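Glia-derived nexin (Homo sapiens, PDB 4DY0) inhibits serine proteases including thrombin, trypsin and urokinase, promotes neurite extension by inhibiting thrombin, and binds heparin. Local coordinates at residues Q203-C209 with V266-V272; Y220-E224 with W261-M265; D30-I34 with A279-T283. All blocks are in the same frame, centred on the assembly; numbering follows the deposited sequence.

Interaction 1 (Q203-C209 with V266-V272); sequences QLSVFRC and VPKRVQV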
ATOM      1  N   GLN A 203      10.574  19.351  14.310  1.00 36.94           N
ATOM      2  CA  GLN A 203      11.852  19.917  13.918  1.00 36.25           C
ATOM      3  C   GLN A 203      11.640  21.115  13.005  1.00 41.68           C
ATOM      4  O   GLN A 203      10.665  21.178  12.254  1.00 41.87           O
ATOM      5  CB  GLN A 203      12.717  18.871  13.218  1.00 39.88           C
ATOM      6  CG  GLN A 203      12.412  18.709  11.742  1.00 38.41           C
ATOM      7  CD  GLN A 203      13.370  17.762  11.058  1.00 39.61           C
ATOM      8  OE1 GLN A 203      14.355  18.189  10.454  1.00 40.99           O
ATOM      9  NE2 GLN A 203      13.096  16.465  11.159  1.00 33.71           N
ATOM     10  N   LEU A 204      12.556  22.071  13.088  1.00 44.86           N
ATOM     11  CA  LEU A 204      12.551  23.223  12.209  1.00 43.05           C
ATOM     12  C   LEU A 204      13.633  22.981  11.171  1.00 47.68           C
ATOM     13  O   LEU A 204      14.807  22.839  11.513  1.00 48.31           O
ATOM     14  CB  LEU A 204      12.865  24.490  13.002  1.00 47.41           C
ATOM     15  CG  LEU A 204      12.350  25.827  12.467  1.00 56.49           C
ATOM     16  CD1 LEU A 204      13.037  26.985  13.187  1.00 54.98           C
ATOM     17  CD2 LEU A 204      12.548  25.934  10.964  1.00 55.80           C
ATOM     18  N   SER A 205      13.240  22.920   9.907  1.00 45.42           N
ATOM     19  CA  SER A 205      14.172  22.559   8.850  1.00 45.00           C
ATOM     20  C   SER A 205      13.583  22.898   7.483  1.00 43.46           C
ATOM     21  O   SER A 205      12.444  23.353   7.394  1.00 44.53           O
ATOM     22  CB  SER A 205      14.507  21.068   8.944  1.00 41.80           C
ATOM     23  OG  SER A 205      15.429  20.676   7.948  1.00 51.92           O
ATOM     24  N   VAL A 206      14.359  22.681   6.426  1.00 37.10           N
ATOM     25  CA  VAL A 206      13.897  22.963   5.071  1.00 39.75           C
ATOM     26  C   VAL A 206      13.242  21.728   4.460  1.00 39.82           C
ATOM     27  O   VAL A 206      13.839  20.656   4.404  1.00 40.75           O
ATOM     28  CB  VAL A 206      15.051  23.450   4.155  1.00 43.67           C
ATOM     29  CG1 VAL A 206      14.526  23.797   2.766  1.00 39.26           C
ATOM     30  CG2 VAL A 206      15.757  24.655   4.770  1.00 41.22           C
ATOM     31  N   PHE A 207      12.001  21.885   4.014  1.00 40.08           N
ATOM     32  CA  PHE A 207      11.271  20.805   3.364  1.00 37.98           C
ATOM     33  C   PHE A 207      10.505  21.360   2.176  1.00 39.54           C
ATOM     34  O   PHE A 207      10.050  22.507   2.200  1.00 39.07           O
ATOM     35  CB  PHE A 207      10.274  20.158   4.330  1.00 35.47           C
ATOM     36  CG  PHE A 207      10.914  19.353   5.425  1.00 30.91           C
ATOM     37  CD1 PHE A 207      11.451  18.105   5.160  1.00 30.31           C
ATOM     38  CD2 PHE A 207      10.963  19.840   6.720  1.00 28.81           C
ATOM     39  CE1 PHE A 207      12.038  17.358   6.167  1.00 31.23           C
ATOM     40  CE2 PHE A 207      11.543  19.100   7.732  1.00 32.58           C
ATOM     41  CZ  PHE A 207      12.081  17.854   7.456  1.00 33.42           C
ATOM     42  N   ARG A 208      10.360  20.546   1.138  1.00 34.30           N
ATOM     43  CA  ARG A 208       9.509  20.907   0.019  1.00 35.78           C
ATOM     44  C   ARG A 208       8.051  20.821   0.454  1.00 34.58           C
ATOM     45  O   ARG A 208       7.617  19.817   1.017  1.00 29.38           O
ATOM     46  CB  ARG A 208       9.781  19.991  -1.177  1.00 36.95           C
ATOM     47  CG  ARG A 208      11.045  20.363  -1.947  1.00 41.51           C
ATOM     48  CD  ARG A 208      11.609  19.185  -2.734  1.00 48.33           C
ATOM     49  NE  ARG A 208      10.616  18.579  -3.615  1.00 61.76           N
ATOM     50  CZ  ARG A 208      10.346  19.007  -4.843  1.00 66.62           C
ATOM     51  NH1 ARG A 208       9.425  18.392  -5.572  1.00 59.88           N
ATOM     52  NH2 ARG A 208      10.997  20.051  -5.343  1.00 68.21           N
ATOM     53  N   CYS A 209       7.298  21.887   0.223  1.00 37.18           N
ATOM     54  CA  CYS A 209       5.882  21.863   0.550  1.00 38.08           C
ATOM     55  C   CYS A 209       5.099  22.890  -0.234  1.00 34.87           C
ATOM     56  O   CYS A 209       5.667  23.719  -0.937  1.00 42.39           O
ATOM     57  CB  CYS A 209       5.659  22.054   2.051  1.00 43.33           C
ATOM     58  SG  CYS A 209       6.505  23.467   2.753  1.00 41.30           S
ATOM     59  N   VAL A 266       7.858  23.802  -3.341  1.00 34.13           N
ATOM     60  CA  VAL A 266       9.166  24.435  -3.366  1.00 33.61           C
ATOM     61  C   VAL A 266       9.755  24.274  -1.981  1.00 35.59           C
ATOM     62  O   VAL A 266       9.018  24.250  -0.992  1.00 33.99           O
ATOM     63  CB  VAL A 266       9.077  25.936  -3.695  1.00 32.91           C
ATOM     64  CG1 VAL A 266       8.653  26.138  -5.136  1.00 33.95           C
ATOM     65  CG2 VAL A 266       8.120  26.635  -2.734  1.00 30.90           C
ATOM     66  N   PRO A 267      11.083  24.150  -1.898  1.00 35.43           N
ATOM     67  CA  PRO A 267      11.682  24.003  -0.582  1.00 35.49           C
ATOM     68  C   PRO A 267      11.452  25.262   0.249  1.00 39.03           C
ATOM     69  O   PRO A 267      11.473  26.369  -0.287  1.00 37.03           O
ATOM     70  CB  PRO A 267      13.177  23.827  -0.890  1.00 37.44           C
ATOM     71  CG  PRO A 267      13.240  23.407  -2.324  1.00 36.22           C
ATOM     72  CD  PRO A 267      12.073  24.074  -2.985  1.00 35.68           C
ATOM     73  N   LYS A 268      11.221  25.092   1.547  1.00 38.47           N
ATOM     74  CA  LYS A 268      11.148  26.232   2.450  1.00 41.17           C
ATOM     75  C   LYS A 268      11.328  25.828   3.909  1.00 41.67           C
ATOM     76  O   LYS A 268      11.102  24.674   4.284  1.00 45.23           O
ATOM     77  CB  LYS A 268       9.849  27.022   2.251  1.00 45.42           C
ATOM     78  CG  LYS A 268       8.597  26.333   2.757  1.00 43.48           C
ATOM     79  CD  LYS A 268       7.346  27.136   2.410  1.00 45.27           C
ATOM     80  CE  LYS A 268       7.169  27.273   0.900  1.00 44.24           C
ATOM     81  NZ  LYS A 268       5.892  27.955   0.541  1.00 40.86           N
ATOM     82  N   ARG A 269      11.758  26.788   4.718  1.00 41.14           N
ATOM     83  CA  ARG A 269      12.003  26.580   6.135  1.00 41.85           C
ATOM     84  C   ARG A 269      10.670  26.437   6.855  1.00 42.78           C
ATOM     85  O   ARG A 269       9.834  27.343   6.799  1.00 42.69           O
ATOM     86  CB  ARG A 269      12.788  27.771   6.682  1.00 47.59           C
ATOM     87  CG  ARG A 269      13.267  27.638   8.113  1.00 62.05           C
ATOM     88  CD  ARG A 269      14.387  28.638   8.384  1.00 70.38           C
ATOM     89  NE  ARG A 269      14.349  29.157   9.749  1.00 89.81           N
ATOM     90  CZ  ARG A 269      13.698  30.261  10.111  1.00 89.74           C
ATOM     91  NH1 ARG A 269      13.024  30.969   9.211  1.00 83.66           N
ATOM     92  NH2 ARG A 269      13.718  30.658  11.378  1.00 83.79           N
ATOM     93  N   VAL A 270      10.470  25.302   7.524  1.00 41.49           N
ATOM     94  CA  VAL A 270       9.182  24.994   8.146  1.00 38.10           C
ATOM     95  C   VAL A 270       9.315  24.303   9.498  1.00 39.47           C
ATOM     96  O   VAL A 270      10.175  23.445   9.681  1.00 37.74           O
ATOM     97  CB  VAL A 270       8.342  24.059   7.258  1.00 37.87           C
ATOM     98  CG1 VAL A 270       6.873  24.166   7.630  1.00 34.67           C
ATOM     99  CG2 VAL A 270       8.548  24.382   5.791  1.00 38.24           C
ATOM    100  N   GLN A 271       8.451  24.680  10.440  1.00 39.85           N
ATOM    101  CA  GLN A 271       8.298  23.930  11.682  1.00 41.60           C
ATOM    102  C   GLN A 271       7.350  22.757  11.451  1.00 37.98           C
ATOM    103  O   GLN A 271       6.140  22.945  11.321  1.00 40.98           O
ATOM    104  CB  GLN A 271       7.758  24.822  12.800  1.00 46.80           C
ATOM    105  CG  GLN A 271       8.812  25.290  13.798  1.00 58.58           C
ATOM    106  CD  GLN A 271       9.262  24.184  14.739  1.00 57.73           C
ATOM    107  OE1 GLN A 271      10.175  24.373  15.540  1.00 70.01           O
ATOM    108  NE2 GLN A 271       8.618  23.025  14.649  1.00 51.67           N
ATOM    109  N   VAL A 272       7.905  21.552  11.389  1.00 32.96           N
ATOM    110  CA  VAL A 272       7.109  20.353  11.156  1.00 31.48           C
ATOM    111  C   VAL A 272       6.737  19.688  12.470  1.00 32.15           C
ATOM    112  O   VAL A 272       7.581  19.504  13.343  1.00 39.17           O
ATOM    113  CB  VAL A 272       7.857  19.327  10.284  1.00 29.54           C
ATOM    114  CG1 VAL A 272       6.983  18.106  10.039  1.00 27.28           C
ATOM    115  CG2 VAL A 272       8.279  19.960   8.963  1.00 27.29           C
TER
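Gln203 and Val272 open a ladder of eight backbone hydrogen bonds that ties 203-209 to the antiparallel 266-272. Every second pair, Gln203-Val272, Ser205-Val270, Phe207-Lys268 and Cys209-Val266, exchanges both of its N-H and C=O groups. The shortest of these bonds runs from Val270 N to Ser205 O, 2.8 Å and 168° at the hydrogen; Ser205 O also takes a weaker CA-H contact from Arg269. Not all are equally well directed, for Lys268 N reaches Phe207 O from 48° above the carbonyl plane. Pro267, which has no N-H to give, faces Arg208 in a non-hydrogen-bonded pair, where none is needed. The backbones of Arg208 and Gln271 bond outward instead, to Glu224 and to Pro350 and Phe352. The polar ends follow suit: Gln203 OE1 is hydrogen-bonded to Ser176 OG, and Arg208 NE forms a salt bridge with Glu224. On the face of Leu204 and Arg269, Leu204 CD2 lies 3.4 Å from Arg269 CG. On the other face, Val272 CG2 approaches Phe207 CD2 at 3.5 Å, and Cys209 SG, placed between the backbone N and the carbonyl carbon (chi1 51°), touches Lys268 CG at 3.5 Å. The Arg269 side chain comes within about 4 Å of that of Arg346, at the predicted reactive bond. Such a twisted antiparallel ladder next to the reactive-centre loop is typical of sheet C of the serpin fold.

Interaction 2 (Y220-E224 with W261-M265); sequences YNFIE and WMSIM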
ATOM      1  N   TYR A 220      -6.015  22.498   0.781  1.00 28.88           N
ATOM      2  CA  TYR A 220      -5.247  21.632   1.655  1.00 26.96           C
ATOM      3  C   TYR A 220      -3.752  21.844   1.451  1.00 28.16           C
ATOM      4  O   TYR A 220      -3.328  22.356   0.410  1.00 24.38           O
ATOM      5  CB  TYR A 220      -5.634  20.163   1.447  1.00 25.83           C
ATOM      6  CG  TYR A 220      -5.295  19.584   0.087  1.00 26.67           C
ATOM      7  CD1 TYR A 220      -4.105  18.905  -0.118  1.00 25.83           C
ATOM      8  CD2 TYR A 220      -6.180  19.693  -0.981  1.00 30.50           C
ATOM      9  CE1 TYR A 220      -3.793  18.360  -1.348  1.00 28.25           C
ATOM     10  CE2 TYR A 220      -5.873  19.153  -2.224  1.00 29.78           C
ATOM     11  CZ  TYR A 220      -4.677  18.484  -2.397  1.00 28.67           C
ATOM     12  OH  TYR A 220      -4.350  17.942  -3.621  1.00 28.82           O
ATOM     13  N   ASN A 221      -2.966  21.459   2.457  1.00 26.16           N
ATOM     14  CA  ASN A 221      -1.514  21.614   2.421  1.00 29.18           C
ATOM     15  C   ASN A 221      -0.827  20.263   2.292  1.00 28.28           C
ATOM     16  O   ASN A 221      -1.364  19.246   2.727  1.00 27.13           O
ATOM     17  CB  ASN A 221      -1.016  22.312   3.689  1.00 32.64           C
ATOM     18  CG  ASN A 221      -1.633  23.688   3.884  1.00 37.16           C
ATOM     19  OD1 ASN A 221      -1.513  24.567   3.030  1.00 43.52           O
ATOM     20  ND2 ASN A 221      -2.292  23.881   5.019  1.00 34.57           N
ATOM     21  N   PHE A 222       0.362  20.254   1.698  1.00 24.14           N
ATOM     22  CA  PHE A 222       1.120  19.017   1.566  1.00 26.76           C
ATOM     23  C   PHE A 222       2.619  19.235   1.704  1.00 26.13           C
ATOM     24  O   PHE A 222       3.140  20.304   1.391  1.00 26.14           O
ATOM     25  CB  PHE A 222       0.797  18.308   0.245  1.00 27.49           C
ATOM     26  CG  PHE A 222       0.802  19.216  -0.947  1.00 26.17           C
ATOM     27  CD1 PHE A 222       1.957  19.395  -1.693  1.00 26.94           C
ATOM     28  CD2 PHE A 222      -0.348  19.893  -1.321  1.00 23.65           C
ATOM     29  CE1 PHE A 222       1.967  20.231  -2.787  1.00 28.35           C
ATOM     30  CE2 PHE A 222      -0.347  20.731  -2.418  1.00 24.91           C
ATOM     31  CZ  PHE A 222       0.812  20.904  -3.153  1.00 28.83           C
ATOM     32  N   ILE A 223       3.311  18.206   2.174  1.00 25.48           N
ATOM     33  CA  ILE A 223       4.735  18.308   2.417  1.00 25.65           C
ATOM     34  C   ILE A 223       5.457  17.020   2.032  1.00 28.98           C
ATOM     35  O   ILE A 223       4.891  15.929   2.114  1.00 30.18           O
ATOM     36  CB  ILE A 223       5.016  18.650   3.894  1.00 23.76           C
ATOM     37  CG1 ILE A 223       6.516  18.869   4.120  1.00 24.91           C
ATOM     38  CG2 ILE A 223       4.472  17.565   4.806  1.00 20.94           C
ATOM     39  CD1 ILE A 223       6.826  19.605   5.410  1.00 24.21           C
ATOM     40  N   GLU A 224       6.709  17.158   1.603  1.00 33.16           N
ATOM     41  CA  GLU A 224       7.552  16.006   1.310  1.00 34.67           C
ATOM     42  C   GLU A 224       8.669  15.850   2.345  1.00 33.49           C
ATOM     43  O   GLU A 224       9.426  16.783   2.608  1.00 33.18           O
ATOM     44  CB  GLU A 224       8.150  16.118  -0.090  1.00 37.03           C
ATOM     45  CG  GLU A 224       8.939  14.886  -0.510  1.00 46.42           C
ATOM     46  CD  GLU A 224       9.631  15.063  -1.848  1.00 56.78           C
ATOM     47  OE1 GLU A 224      10.208  16.149  -2.084  1.00 51.21           O
ATOM     48  OE2 GLU A 224       9.604  14.114  -2.660  1.00 58.51           O
ATOM     49  N   TRP A 261       1.422  17.986  -7.351  1.00 31.08           N
ATOM     50  CA  TRP A 261       2.106  18.473  -6.156  1.00 33.24           C
ATOM     51  C   TRP A 261       3.565  18.760  -6.480  1.00 36.06           C
ATOM     52  O   TRP A 261       4.103  19.796  -6.095  1.00 42.09           O
ATOM     53  CB  TRP A 261       2.024  17.474  -4.993  1.00 32.18           C
ATOM     54  CG  TRP A 261       0.635  17.196  -4.494  1.00 31.04           C
ATOM     55  CD1 TRP A 261      -0.506  17.878  -4.809  1.00 31.20           C
ATOM     56  CD2 TRP A 261       0.246  16.177  -3.563  1.00 28.97           C
ATOM     57  NE1 TRP A 261      -1.580  17.334  -4.150  1.00 29.48           N
ATOM     58  CE2 TRP A 261      -1.146  16.290  -3.377  1.00 29.86           C
ATOM     59  CE3 TRP A 261       0.940  15.174  -2.876  1.00 27.87           C
ATOM     60  CZ2 TRP A 261      -1.858  15.440  -2.528  1.00 29.28           C
ATOM     61  CZ3 TRP A 261       0.233  14.333  -2.036  1.00 27.52           C
ATOM     62  CH2 TRP A 261      -1.152  14.469  -1.870  1.00 28.39           C
ATOM     63  N   MET A 262       4.197  17.834  -7.196  1.00 36.83           N
ATOM     64  CA  MET A 262       5.610  17.955  -7.545  1.00 42.01           C
ATOM     65  C   MET A 262       5.948  19.299  -8.193  1.00 42.24           C
ATOM     66  O   MET A 262       7.014  19.860  -7.951  1.00 44.36           O
ATOM     67  CB  MET A 262       6.033  16.812  -8.471  1.00 45.12           C
ATOM     68  CG  MET A 262       5.934  15.426  -7.846  1.00 50.15           C
ATOM     69  SD  MET A 262       6.957  15.251  -6.374  1.00 57.46           S
ATOM     70  CE  MET A 262       6.822  13.492  -6.062  1.00 51.36           C
ATOM     71  N   SER A 263       5.041  19.811  -9.017  1.00 43.72           N
ATOM     72  CA  SER A 263       5.284  21.067  -9.721  1.00 46.04           C
ATOM     73  C   SER A 263       4.767  22.281  -8.950  1.00 44.85           C
ATOM     74  O   SER A 263       4.766  23.399  -9.467  1.00 45.51           O
ATOM     75  CB  SER A 263       4.677  21.025 -11.127  1.00 52.00           C
ATOM     76  OG  SER A 263       3.311  20.657 -11.078  1.00 52.66           O
ATOM     77  N   ILE A 264       4.328  22.056  -7.716  1.00 41.78           N
ATOM     78  CA  ILE A 264       3.882  23.150  -6.859  1.00 43.37           C
ATOM     79  C   ILE A 264       4.787  23.311  -5.644  1.00 43.72           C
ATOM     80  O   ILE A 264       4.987  24.423  -5.153  1.00 44.94           O
ATOM     81  CB  ILE A 264       2.449  22.934  -6.358  1.00 40.73           C
ATOM     82  CG1 ILE A 264       1.475  22.850  -7.533  1.00 40.01           C
ATOM     83  CG2 ILE A 264       2.053  24.050  -5.401  1.00 38.46           C
ATOM     84  CD1 ILE A 264       0.057  22.494  -7.112  1.00 38.29           C
ATOM     85  N   MET A 265       5.319  22.192  -5.159  1.00 37.88           N
ATOM     86  CA  MET A 265       6.185  22.190  -3.986  1.00 37.80           C
ATOM     87  C   MET A 265       7.485  22.925  -4.262  1.00 36.04           C
ATOM     88  O   MET A 265       8.133  22.701  -5.283  1.00 38.70           O
ATOM     89  CB  MET A 265       6.521  20.760  -3.563  1.00 35.85           C
ATOM     90  CG  MET A 265       5.340  19.943  -3.107  1.00 44.56           C
ATOM     91  SD  MET A 265       5.859  18.344  -2.452  1.00 54.31           S
ATOM     92  CE  MET A 265       6.840  17.729  -3.818  1.00 47.45           C
TER
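One face of the Phe222 ring lies on the five-membered ring of Trp261 in a face-to-face stack, centroids 3.9 Å apart and planes only 14° from parallel. At the edge of the same phenyl ring, in its plane, sits Met265 CG, 3.4 Å from Phe222 CE1; the sulfur follows along that edge, 5.3 Å from the ring centroid, as a Met-aromatic contact. Trp261 in turn is met at its edge by Tyr220, whose ring is inclined 66° to the indole. There Trp261 NE1 donates to Tyr220 OH over 2.9 Å, the hydroxyl lying almost in the indole plane, so that one bond satisfies the indole N-H and fixes the rotation of its ring. Phe222 reaches its place because its CG sits between the backbone N and the carbonyl carbon (chi1 47°), which lays the ring against the indole face. With a leucine in place of Trp261, Tyr220 OH would probably lose its donor and the Phe222 face its flat partner, leaving that ring freer to tilt. After Trp261 the helix ends: Trp261 O accepts from both Ile264 N and Met265 N, and the turn brings Ile264 CG2 within 4.1 Å of Phe222 CZ. The end of helix 255-262 packs against strand 219-226, with Trp261 also touching Ala237 of strand 232-239, while the chain beyond Met265 enters strand 266-284.

Interaction 3 (D30-I34 with A279-T283); sequences DNIVI and AVAQT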
ATOM      1  N   ASP A  30     -11.999   5.369   9.519  1.00 24.92           N
ATOM      2  CA  ASP A  30     -11.043   4.353   9.947  1.00 24.37           C
ATOM      3  C   ASP A  30      -9.625   4.654   9.485  1.00 23.28           C
ATOM      4  O   ASP A  30      -9.405   5.442   8.565  1.00 20.58           O
ATOM      5  CB  ASP A  30     -11.451   2.982   9.406  1.00 27.17           C
ATOM      6  CG  ASP A  30     -12.730   2.467  10.034  1.00 34.88           C
ATOM      7  OD1 ASP A  30     -13.179   3.048  11.049  1.00 37.11           O
ATOM      8  OD2 ASP A  30     -13.281   1.479   9.510  1.00 35.83           O
ATOM      9  N   ASN A  31      -8.663   4.010  10.131  1.00 21.68           N
ATOM     10  CA  ASN A  31      -7.301   4.031   9.659  1.00 21.18           C
ATOM     11  C   ASN A  31      -7.174   3.039   8.515  1.00 22.60           C
ATOM     12  O   ASN A  31      -7.375   1.841   8.688  1.00 23.73           O
ATOM     13  CB  ASN A  31      -6.337   3.690  10.793  1.00 19.14           C
ATOM     14  CG  ASN A  31      -6.276   4.776  11.843  1.00 22.08           C
ATOM     15  OD1 ASN A  31      -6.656   5.928  11.595  1.00 23.08           O
ATOM     16  ND2 ASN A  31      -5.798   4.422  13.030  1.00 22.64           N
ATOM     17  N   ILE A  32      -6.868   3.546   7.330  1.00 24.03           N
ATOM     18  CA  ILE A  32      -6.735   2.692   6.162  1.00 24.54           C
ATOM     19  C   ILE A  32      -5.331   2.836   5.596  1.00 24.97           C
ATOM     20  O   ILE A  32      -4.913   3.933   5.229  1.00 28.32           O
ATOM     21  CB  ILE A  32      -7.766   3.051   5.082  1.00 23.72           C
ATOM     22  CG1 ILE A  32      -9.188   2.903   5.632  1.00 27.18           C
ATOM     23  CG2 ILE A  32      -7.580   2.172   3.862  1.00 25.97           C
ATOM     24  CD1 ILE A  32      -9.565   1.471   5.980  1.00 24.69           C
ATOM     25  N   VAL A  33      -4.597   1.729   5.551  1.00 25.57           N
ATOM     26  CA  VAL A  33      -3.246   1.736   5.010  1.00 25.54           C
ATOM     27  C   VAL A  33      -3.098   0.650   3.960  1.00 26.36           C
ATOM     28  O   VAL A  33      -3.129  -0.542   4.268  1.00 28.09           O
ATOM     29  CB  VAL A  33      -2.185   1.556   6.108  1.00 24.73           C
ATOM     30  CG1 VAL A  33      -0.787   1.760   5.532  1.00 22.57           C
ATOM     31  CG2 VAL A  33      -2.444   2.531   7.241  1.00 23.66           C
ATOM     32  N   ILE A  34      -2.945   1.087   2.718  1.00 26.00           N
ATOM     33  CA  ILE A  34      -2.898   0.211   1.563  1.00 25.15           C
ATOM     34  C   ILE A  34      -1.549   0.361   0.873  1.00 28.55           C
ATOM     35  O   ILE A  34      -0.857   1.373   1.053  1.00 30.55           O
ATOM     36  CB  ILE A  34      -3.987   0.626   0.553  1.00 28.85           C
ATOM     37  CG1 ILE A  34      -5.382   0.339   1.118  1.00 26.94           C
ATOM     38  CG2 ILE A  34      -3.781  -0.054  -0.782  1.00 24.78           C
ATOM     39  CD1 ILE A  34      -5.629  -1.107   1.407  1.00 27.30           C
ATOM     40  N   ALA A 279       1.581   3.030  11.731  1.00 35.79           N
ATOM     41  CA  ALA A 279       0.393   2.872  10.909  1.00 33.70           C
ATOM     42  C   ALA A 279       0.319   1.445  10.388  1.00 33.02           C
ATOM     43  O   ALA A 279       1.227   0.986   9.703  1.00 32.02           O
ATOM     44  CB  ALA A 279       0.429   3.851   9.745  1.00 37.18           C
ATOM     45  N   VAL A 280      -0.767   0.751  10.705  1.00 30.03           N
ATOM     46  CA  VAL A 280      -0.929  -0.629  10.274  1.00 31.53           C
ATOM     47  C   VAL A 280      -2.393  -0.975  10.005  1.00 34.32           C
ATOM     48  O   VAL A 280      -3.278  -0.654  10.800  1.00 28.54           O
ATOM     49  CB  VAL A 280      -0.348  -1.611  11.308  1.00 32.63           C
ATOM     50  CG1 VAL A 280      -0.900  -1.304  12.700  1.00 34.53           C
ATOM     51  CG2 VAL A 280      -0.651  -3.043  10.906  1.00 30.97           C
ATOM     52  N   ALA A 281      -2.642  -1.631   8.876  1.00 32.35           N
ATOM     53  CA  ALA A 281      -3.988  -2.054   8.523  1.00 27.97           C
ATOM     54  C   ALA A 281      -3.961  -3.289   7.632  1.00 30.56           C
ATOM     55  O   ALA A 281      -3.031  -3.490   6.852  1.00 27.87           O
ATOM     56  CB  ALA A 281      -4.738  -0.924   7.838  1.00 25.28           C
ATOM     57  N   GLN A 282      -4.986  -4.117   7.760  1.00 31.11           N
ATOM     58  CA  GLN A 282      -5.154  -5.257   6.884  1.00 34.69           C
ATOM     59  C   GLN A 282      -6.487  -5.119   6.172  1.00 31.07           C
ATOM     60  O   GLN A 282      -7.407  -4.487   6.681  1.00 24.61           O
ATOM     61  CB  GLN A 282      -5.121  -6.561   7.675  1.00 39.22           C
ATOM     62  CG  GLN A 282      -5.380  -7.789   6.823  1.00 57.57           C
ATOM     63  CD  GLN A 282      -5.636  -9.032   7.650  1.00 71.64           C
ATOM     64  OE1 GLN A 282      -4.871  -9.356   8.562  1.00 81.95           O
ATOM     65  NE2 GLN A 282      -6.715  -9.742   7.333  1.00 67.51           N
ATOM     66  N   THR A 283      -6.598  -5.713   4.994  1.00 27.36           N
ATOM     67  CA  THR A 283      -7.829  -5.611   4.254  1.00 28.48           C
ATOM     68  C   THR A 283      -7.961  -6.744   3.248  1.00 29.67           C
ATOM     69  O   THR A 283      -6.966  -7.272   2.754  1.00 29.00           O
ATOM     70  CB  THR A 283      -7.919  -4.255   3.527  1.00 34.45           C
ATOM     71  OG1 THR A 283      -9.292  -3.922   3.306  1.00 41.38           O
ATOM     72  CG2 THR A 283      -7.190  -4.304   2.192  1.00 30.44           C
TER
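Ala279 and Val33 begin a contact between two layers of the serpin fold, in which strand 32-34 of sheet B crosses residues 279-283 of strand 266-284, in sheet A. The principle at work is the steep crossing of two strand segments, here at 77°: backbones so inclined do not pair as neighbouring strands do, and small apolar side chains fill the crossing. Each strand keeps its hydrogen bonds within its own layer, Ala279, Ala281 and Thr283 bonding to strand 319-328 while Ile32 and Ile34 bond to strand 369-376. The first methyl, Ala279 CB, meets Val33 CG2 at 4.0 Å, and it also touches Ile376, which continues the apolar surface. Val280 turns its side chain away from strand 32-34, and that side chain lies about 4 Å from a bound sulfate ion, probably from the crystallisation liquor; its part here is the backbone, Val280 N lying 4.2 Å from Val33 CG2. Ala281 is the centre of the crossing. Its CA lies 5.2 Å from Val33 CA, the nearest CA pair of the two segments, and its CB points toward the other segment and lies 3.5 Å from Val33 N and 3.9 Å from Asn31 O. The single methyl therefore rests on peptide atoms as well as on Val33 CB, 4.0 Å away. Val33 itself also packs on Ala324 and Phe372, so both layers close round it. After Gln282, which turns away, Thr283 brings the line back to the interface. On the opposing strand Ile34 lies against helix 5-26 through Phe20 and Ile23; its CG1 stands anti to the carbonyl carbon (chi1 -68°) and the chain then turns at chi2 (-61°), which brings CD1 to the threonine. The two side chains cross at about a right angle, Ile34 CD1 lying 3.6 Å from Thr283 CG2.

Interactions 1 and 2 are neighbours, with centres about 12 Å apart, and they touch through the Arg208-Glu224 salt bridge and through strands 195-213 and 219-226, which adjoin in one sheet. Interaction 3 stands apart, its centre about 28 Å from that of interaction 1 and about 23 Å from that of interaction 2. Strand 266-284 joins the regions: its start forms interaction 1, directly after the helix end of interaction 2, and its far part forms interaction 3. Along the chain, 30-34 comes first and 279-283 last; 203-209 and 266-272 lie between them and in turn enclose 220-224 and 261-265. One long strand, interrupted by a bulge or short loop, thus runs from sheet C into sheet A.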